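Side-chain contacts in cyclodipeptide synthase, BtCDPS (Bacillus thermoamylovorans, PDB 6ZTU), which probably joins two aminoacyl groups, normally delivered by aminoacyl-tRNAs, into a cyclic dipeptide: residues A[18-21]-A[22-26]; A[82-85]-A[86-89]; A[165-168]-A[169-172]. All coordinates share one frame; numbering follows the deposited sequence.

Contact 1: A[18-21]-A[22-26]; sequences NCEK and IYKNK
Four successive i to i+4 backbone hydrogen bonds tie Asn18, Cys19, Glu20 and Lys21 to Ile22, Tyr23, Lys24 and Asn25; Tyr23 N sits 2.8 Å from Cys19 O, while the last bond, Asn25 N to Lys21 O, is bent to 142° at the hydrogen. Lys26 follows with a phi of 59°, outside helical geometry. One turn apart, Glu20 and Lys24 lie alongside and point the same way. With CG anti to the backbone N the Glu20 chain runs out extended, and Lys24 leaves beside its backbone N (chi1 -76°) and runs extended as far as CE, which comes within 3.6 Å of Glu20 CG. This is a contact of methylenes: Glu20 OE2 and Lys24 NZ remain 4.3 Å apart, beyond a salt bridge, and the other carboxylate oxygen, OE1, is paired with Arg17. Ile22, buried, rests CG1 against the backbone Asn18 O at 3.4 Å. Lys26 CE lies 3.5 Å above one face of the Tyr23 ring, offset toward its rim; Tyr23 also packs on Val12 and Trp51, joining the helix to strand 11-14 and helix 42-55. At the C-terminal turn a water donates to Lys21 O (2.7 Å from the water oxygen) and to Asn25 OD1, so that Lys21 O is gripped by two donors, this water and Asn25 N. Asn25 ND2 hydrogen-bonds to Glu195, in the loop just before strand 196-200. The chemistry thus implies a helix end secured by backbone, water and amide bonds, in which the Glu20-Lys24 charges probably add only a modest, longer-range attraction.

Contact 2: A[82-85]-A[86-89]; sequences AERK and VRKE
Arg87 curls back over the preceding turn, its guanidinium lying across the backbone of Glu83 and Arg84 on helix 79-103, a long helix of the Rossmann-like, HUP-class cyclodipeptide synthase fold. One face of that group covers both Glu83 O, 3.7 Å from the plane, and Arg84 CA. Since the oxygen lies over the face, it is not bonded to the guanidinium N-H groups; Glu83 O instead takes Arg87 N in a nearly straight hydrogen bond (174° at the hydrogen). Arg87 NH1 meets the methylene Arg84 CG at 3.7 Å. The two arginine side chains cross with their guanidinium planes 34° apart, and Arg84 NE and Arg87 NH2 are kept 5.6 Å from each other. The acid nearby does not close a salt bridge either, as 4.7 Å separates Glu83 OE1 from Arg87 NH2, though it may soften the local positive charge. On another side of the helix Val86 presses CG2 to 3.2 Å from Ala82 O. Further out, Ala82 and Lys85 pack on Leu72 of helix 68-74, and Val86 on Phe36, which holds this side of the helix against the domain. Arg84, Arg87 and Lys88 are exposed; such a basic surface is consistent with the tRNA-contacting role of a positively charged helix in related synthases, although no RNA is present here to test it. Buried Glu89, one turn beyond Lys85, bends at its second torsion (chi2 82°) and leads its carboxylate away from the turn, where OE2 accepts from the backbone N of Phe36 and also makes a salt bridge with Arg92 NH2.

Contact 3: A[165-168]-A[169-172]; sequences ITDN and MLFH
Thr166 turns OG1 between its own backbone N and carbonyl carbon (chi1 74°), and Met169, with CG beside its backbone N (chi1 -75°) and the chain extended to sulfur, carries SD back to Thr166 N; these torsions make the capping box at the start of helix 167-191. Thr166 is the N-cap. Its OG1 accepts from Met169 N at 3.0 Å, with 160° at the hydrogen, supplying an acceptor to an amide of the first turn. The return bond is unusual in kind: Thr166 N points at Met169 SD over 3.5 Å, straight but weak, a thioether standing where a capping box more often has a carboxylate. Replacing Thr166 with a valine would probably leave Met169 N without its side-chain acceptor and fray the first turn. A bend at the last torsion then turns the methyl, and Met169 CE comes 3.8 Å from Ile165 CA and extends the contact to the residue before the cap. Ile165 crosses Leu170 at about a right angle, with its CG2 branch 3.6 Å from Leu170 CD2. This apolar pair leans on His148 of helix 137-157, while Phe171 packs on Arg140 and Leu144 of that same helix. His172 faces a different neighbour: its NE2 hydrogen-bonds to Glu73, and its backbone O to Asn70, both on helix 68-74. The helix start is thereby fixed to two other helices. Leu170 N bonds to Thr166 O, opening the regular i to i+4 series, which continues with Phe171 N on Asp167 O. That carbonyl oxygen has a second neighbour in the Phe171 ring, where it lies in the ring plane at the edge, 3.3 Å from Phe171 CD2.

Each contact lies within one helix or at its end, and the three are in series along the chain. Contacts 1 and 2 are partly buried; contact 3 is at the surface. Contact 1 stands on the opposite side of the chain's centre from the others, with centres about 35 Å from contact 2 and 36 Å from contact 3. Contacts 2 and 3 do not touch, their nearest atoms being about 8 Å apart, but helix 68-74 is a common neighbour: Glu73 meets both Ala82 and His172. Chemistry follows position: a water-assisted C-terminal turn in 18-26, a basic mid-helix surface in 82-89, and sulfur-assisted N-terminal capping with apolar packing in 165-172.

Contact 1: A[18-21]-A[22-26]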
loop_
_atom_site.group_PDB
_atom_site.type_symbol
_atom_site.label_atom_id
_atom_site.label_comp_id
_atom_site.label_asym_id
_atom_site.label_seq_id
_atom_site.Cartn_x
_atom_site.Cartn_y
_atom_site.Cartn_z
ATOM N N ASN A 18 -3.132 1.419 19.117
ATOM C CA ASN A 18 -1.798 1.964 18.880
ATOM C C ASN A 18 -1.760 2.769 17.585
ATOM O O ASN A 18 -1.143 3.846 17.529
ATOM C CB ASN A 18 -0.771 0.837 18.854
ATOM C CG ASN A 18 0.660 1.360 18.881
ATOM O OD1 ASN A 18 1.407 1.233 17.908
ATOM N ND2 ASN A 18 1.044 1.957 19.995
ATOM N N CYS A 19 -2.426 2.275 16.532
ATOM C CA CYS A 19 -2.480 3.035 15.287
ATOM C C CYS A 19 -3.168 4.374 15.513
ATOM O O CYS A 19 -2.780 5.397 14.931
ATOM C CB CYS A 19 -3.204 2.240 14.194
ATOM S SG CYS A 19 -2.596 0.574 13.915
ATOM N N GLU A 20 -4.189 4.384 16.370
ATOM C CA GLU A 20 -4.889 5.623 16.681
ATOM C C GLU A 20 -3.960 6.627 17.352
ATOM O O GLU A 20 -4.012 7.822 17.049
ATOM C CB GLU A 20 -6.088 5.331 17.579
ATOM C CG GLU A 20 -6.905 6.555 17.923
ATOM C CD GLU A 20 -8.077 6.217 18.822
ATOM O OE1 GLU A 20 -7.942 5.320 19.686
ATOM O OE2 GLU A 20 -9.141 6.841 18.651
ATOM N N LYS A 21 -3.118 6.153 18.278
ATOM C CA LYS A 21 -2.163 7.040 18.942
ATOM C C LYS A 21 -1.194 7.638 17.934
ATOM O O LYS A 21 -0.926 8.848 17.945
ATOM C CB LYS A 21 -1.400 6.284 20.033
ATOM C CG LYS A 21 -2.254 5.829 21.211
ATOM C CD LYS A 21 -1.540 4.779 22.051
ATOM C CE LYS A 21 -2.152 4.694 23.443
ATOM N NZ LYS A 21 -2.345 6.049 24.052
ATOM N N ILE A 22 -0.663 6.799 17.039
ATOM C CA ILE A 22 0.284 7.289 16.043
ATOM C C ILE A 22 -0.393 8.275 15.104
ATOM O O ILE A 22 0.181 9.304 14.733
ATOM C CB ILE A 22 0.904 6.108 15.272
ATOM C CG1 ILE A 22 1.722 5.251 16.230
ATOM C CG2 ILE A 22 1.735 6.623 14.102
ATOM C CD1 ILE A 22 2.116 3.896 15.659
ATOM N N TYR A 23 -1.631 7.973 14.707
ATOM C CA TYR A 23 -2.384 8.892 13.861
ATOM C C TYR A 23 -2.585 10.236 14.553
ATOM O O TYR A 23 -2.421 11.295 13.937
ATOM C CB TYR A 23 -3.735 8.271 13.492
ATOM C CG TYR A 23 -4.749 9.263 13.003
ATOM C CD1 TYR A 23 -4.597 9.884 11.777
ATOM C CD2 TYR A 23 -5.867 9.577 13.767
ATOM C CE1 TYR A 23 -5.520 10.792 11.321
ATOM C CE2 TYR A 23 -6.798 10.488 13.316
ATOM C CZ TYR A 23 -6.621 11.093 12.093
ATOM O OH TYR A 23 -7.542 12.005 11.622
ATOM N N LYS A 24 -2.957 10.214 15.833
ATOM C CA LYS A 24 -3.185 11.473 16.534
ATOM C C LYS A 24 -1.901 12.270 16.717
ATOM O O LYS A 24 -1.964 13.497 16.855
ATOM C CB LYS A 24 -3.847 11.198 17.880
ATOM C CG LYS A 24 -5.329 10.849 17.743
ATOM C CD LYS A 24 -5.941 10.538 19.096
ATOM C CE LYS A 24 -7.365 10.018 18.948
ATOM N NZ LYS A 24 -8.233 10.999 18.233
ATOM N N ASN A 25 -0.742 11.610 16.717
ATOM C CA ASN A 25 0.520 12.345 16.763
ATOM C C ASN A 25 0.799 13.110 15.471
ATOM O O ASN A 25 1.586 14.064 15.489
ATOM C CB ASN A 25 1.679 11.390 17.053
ATOM C CG ASN A 25 1.660 10.848 18.466
ATOM O OD1 ASN A 25 1.048 11.430 19.365
ATOM N ND2 ASN A 25 2.342 9.727 18.676
ATOM N N LYS A 26 0.196 12.698 14.348
ATOM C CA LYS A 26 0.277 13.420 13.075
ATOM C C LYS A 26 1.715 13.583 12.576
ATOM O O LYS A 26 1.998 14.486 11.788
ATOM C CB LYS A 26 -0.414 14.786 13.167
ATOM C CG LYS A 26 -1.928 14.700 13.432
ATOM C CD LYS A 26 -2.694 14.115 12.238
ATOM C CE LYS A 26 -4.128 13.775 12.612
ATOM N NZ LYS A 26 -4.802 14.909 13.304
HETATM O O HOH W 1 -1.447 10.120 20.314
#

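Contact 2: A[82-85]-A[86-89]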
loop_
_atom_site.group_PDB
_atom_site.type_symbol
_atom_site.label_atom_id
_atom_site.label_comp_id
_atom_site.label_asym_id
_atom_site.label_seq_id
_atom_site.Cartn_x
_atom_site.Cartn_y
_atom_site.Cartn_z
ATOM N N ALA A 82 2.744 -6.075 -20.097
ATOM C CA ALA A 82 2.575 -5.796 -18.670
ATOM C C ALA A 82 3.558 -4.729 -18.199
ATOM O O ALA A 82 3.174 -3.773 -17.514
ATOM C CB ALA A 82 2.750 -7.080 -17.859
ATOM N N GLU A 83 4.835 -4.881 -18.560
ATOM C CA GLU A 83 5.848 -3.909 -18.158
ATOM C C GLU A 83 5.532 -2.522 -18.706
ATOM O O GLU A 83 5.746 -1.513 -18.022
ATOM C CB GLU A 83 7.233 -4.382 -18.618
ATOM C CG GLU A 83 7.866 -5.439 -17.702
ATOM C CD GLU A 83 9.134 -6.056 -18.282
ATOM O OE1 GLU A 83 9.366 -5.917 -19.503
ATOM O OE2 GLU A 83 9.899 -6.682 -17.515
ATOM N N ARG A 84 5.011 -2.451 -19.934
ATOM C CA ARG A 84 4.592 -1.164 -20.486
ATOM C C ARG A 84 3.471 -0.552 -19.660
ATOM O O ARG A 84 3.530 0.626 -19.283
ATOM C CB ARG A 84 4.140 -1.327 -21.940
ATOM C CG ARG A 84 5.240 -1.283 -22.976
ATOM C CD ARG A 84 4.634 -1.339 -24.371
ATOM N NE ARG A 84 4.867 -2.631 -25.013
ATOM C CZ ARG A 84 4.023 -3.199 -25.870
ATOM N NH1 ARG A 84 2.880 -2.595 -26.178
ATOM N NH2 ARG A 84 4.316 -4.377 -26.407
ATOM N N LYS A 85 2.425 -1.335 -19.386
ATOM C CA LYS A 85 1.287 -0.802 -18.647
ATOM C C LYS A 85 1.703 -0.317 -17.265
ATOM O O LYS A 85 1.204 0.710 -16.800
ATOM C CB LYS A 85 0.182 -1.852 -18.553
ATOM C CG LYS A 85 -0.406 -2.220 -19.910
ATOM C CD LYS A 85 -1.561 -3.189 -19.786
ATOM C CE LYS A 85 -2.775 -2.524 -19.147
ATOM N NZ LYS A 85 -3.982 -3.394 -19.222
ATOM N N VAL A 86 2.645 -1.010 -16.620
ATOM C CA VAL A 86 3.134 -0.568 -15.316
ATOM C C VAL A 86 3.832 0.782 -15.436
ATOM O O VAL A 86 3.505 1.730 -14.716
ATOM C CB VAL A 86 4.063 -1.627 -14.696
ATOM C CG1 VAL A 86 4.726 -1.081 -13.433
ATOM C CG2 VAL A 86 3.290 -2.895 -14.388
ATOM N N ARG A 87 4.807 0.889 -16.348
ATOM C CA ARG A 87 5.529 2.152 -16.510
ATOM C C ARG A 87 4.571 3.319 -16.721
ATOM O O ARG A 87 4.748 4.395 -16.139
ATOM C CB ARG A 87 6.510 2.056 -17.683
ATOM C CG ARG A 87 7.759 1.224 -17.408
ATOM C CD ARG A 87 8.720 1.283 -18.598
ATOM N NE ARG A 87 8.877 -0.018 -19.250
ATOM C CZ ARG A 87 8.440 -0.297 -20.475
ATOM N NH1 ARG A 87 7.815 0.632 -21.189
ATOM N NH2 ARG A 87 8.621 -1.509 -20.985
ATOM N N LYS A 88 3.534 3.111 -17.531
ATOM C CA LYS A 88 2.562 4.162 -17.804
ATOM C C LYS A 88 1.715 4.485 -16.578
ATOM O O LYS A 88 1.417 5.655 -16.311
ATOM C CB LYS A 88 1.672 3.738 -18.968
ATOM C CG LYS A 88 0.622 4.752 -19.344
ATOM C CD LYS A 88 -0.699 4.067 -19.637
ATOM C CE LYS A 88 -1.394 4.709 -20.818
ATOM N NZ LYS A 88 -2.863 4.471 -20.795
ATOM N N GLU A 89 1.294 3.457 -15.839
ATOM C CA GLU A 89 0.480 3.683 -14.646
ATOM C C GLU A 89 1.271 4.417 -13.568
ATOM O O GLU A 89 0.772 5.372 -12.961
ATOM C CB GLU A 89 -0.047 2.339 -14.130
ATOM C CG GLU A 89 -0.879 2.408 -12.861
ATOM C CD GLU A 89 -2.316 2.796 -13.120
ATOM O OE1 GLU A 89 -2.606 3.310 -14.223
ATOM O OE2 GLU A 89 -3.157 2.590 -12.215
#

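Contact 3: A[165-168]-A[169-172]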
loop_
_atom_site.group_PDB
_atom_site.type_symbol
_atom_site.label_atom_id
_atom_site.label_comp_id
_atom_site.label_asym_id
_atom_site.label_seq_id
_atom_site.Cartn_x
_atom_site.Cartn_y
_atom_site.Cartn_z
ATOM N N ILE A 165 -9.411 -18.033 -10.874
ATOM C CA ILE A 165 -8.153 -17.649 -10.234
ATOM C C ILE A 165 -7.481 -18.924 -9.736
ATOM O O ILE A 165 -7.939 -19.551 -8.778
ATOM C CB ILE A 165 -8.371 -16.645 -9.098
ATOM C CG1 ILE A 165 -8.967 -15.356 -9.644
ATOM C CG2 ILE A 165 -7.052 -16.347 -8.407
ATOM C CD1 ILE A 165 -9.238 -14.317 -8.585
ATOM N N THR A 166 -6.394 -19.309 -10.390
ATOM C CA THR A 166 -5.694 -20.547 -10.096
ATOM C C THR A 166 -4.625 -20.323 -9.031
ATOM O O THR A 166 -4.301 -19.192 -8.660
ATOM C CB THR A 166 -5.052 -21.111 -11.365
ATOM O OG1 THR A 166 -3.903 -20.323 -11.713
ATOM C CG2 THR A 166 -6.043 -21.079 -12.529
ATOM N N ASP A 167 -4.064 -21.431 -8.546
ATOM C CA ASP A 167 -2.947 -21.342 -7.616
ATOM C C ASP A 167 -1.738 -20.705 -8.276
ATOM O O ASP A 167 -1.049 -19.884 -7.660
ATOM C CB ASP A 167 -2.583 -22.724 -7.092
ATOM C CG ASP A 167 -3.549 -23.222 -6.053
ATOM O OD1 ASP A 167 -4.676 -22.684 -5.963
ATOM O OD2 ASP A 167 -3.169 -24.151 -5.315
ATOM N N ASN A 168 -1.452 -21.083 -9.525
ATOM C CA ASN A 168 -0.309 -20.496 -10.213
ATOM C C ASN A 168 -0.479 -18.993 -10.382
ATOM O O ASN A 168 0.504 -18.248 -10.305
ATOM C CB ASN A 168 -0.091 -21.181 -11.562
ATOM C CG ASN A 168 0.993 -22.244 -11.498
ATOM O OD1 ASN A 168 0.755 -23.374 -11.058
ATOM N ND2 ASN A 168 2.197 -21.882 -11.923
ATOM N N MET A 169 -1.713 -18.529 -10.582
ATOM C CA MET A 169 -1.969 -17.096 -10.588
ATOM C C MET A 169 -1.690 -16.496 -9.213
ATOM O O MET A 169 -1.016 -15.466 -9.101
ATOM C CB MET A 169 -3.412 -16.823 -11.015
ATOM C CG MET A 169 -3.665 -16.999 -12.516
ATOM S SD MET A 169 -5.429 -17.043 -12.915
ATOM C CE MET A 169 -5.966 -15.394 -12.445
ATOM N N LEU A 170 -2.202 -17.138 -8.158
ATOM C CA LEU A 170 -2.024 -16.623 -6.800
ATOM C C LEU A 170 -0.555 -16.546 -6.417
ATOM O O LEU A 170 -0.117 -15.570 -5.791
ATOM C CB LEU A 170 -2.763 -17.508 -5.795
ATOM C CG LEU A 170 -4.287 -17.500 -5.837
ATOM C CD1 LEU A 170 -4.853 -18.514 -4.840
ATOM C CD2 LEU A 170 -4.825 -16.114 -5.555
ATOM N N PHE A 171 0.215 -17.578 -6.751
ATOM C CA PHE A 171 1.617 -17.593 -6.350
ATOM C C PHE A 171 2.441 -16.618 -7.174
ATOM O O PHE A 171 3.457 -16.112 -6.686
ATOM C CB PHE A 171 2.184 -19.010 -6.440
ATOM C CG PHE A 171 1.961 -19.825 -5.192
ATOM C CD1 PHE A 171 2.896 -19.812 -4.172
ATOM C CD2 PHE A 171 0.805 -20.577 -5.027
ATOM C CE1 PHE A 171 2.697 -20.538 -3.022
ATOM C CE2 PHE A 171 0.596 -21.317 -3.871
ATOM C CZ PHE A 171 1.544 -21.300 -2.866
ATOM N N HIS A 172 2.024 -16.326 -8.410
ATOM C CA HIS A 172 2.725 -15.307 -9.181
ATOM C C HIS A 172 2.442 -13.916 -8.630
ATOM O O HIS A 172 3.365 -13.118 -8.421
ATOM C CB HIS A 172 2.339 -15.388 -10.656
ATOM C CG HIS A 172 3.234 -14.588 -11.557
ATOM N ND1 HIS A 172 4.579 -14.848 -11.687
ATOM C CD2 HIS A 172 2.972 -13.538 -12.369
ATOM C CE1 HIS A 172 5.109 -13.994 -12.545
ATOM N NE2 HIS A 172 4.155 -13.190 -12.976
#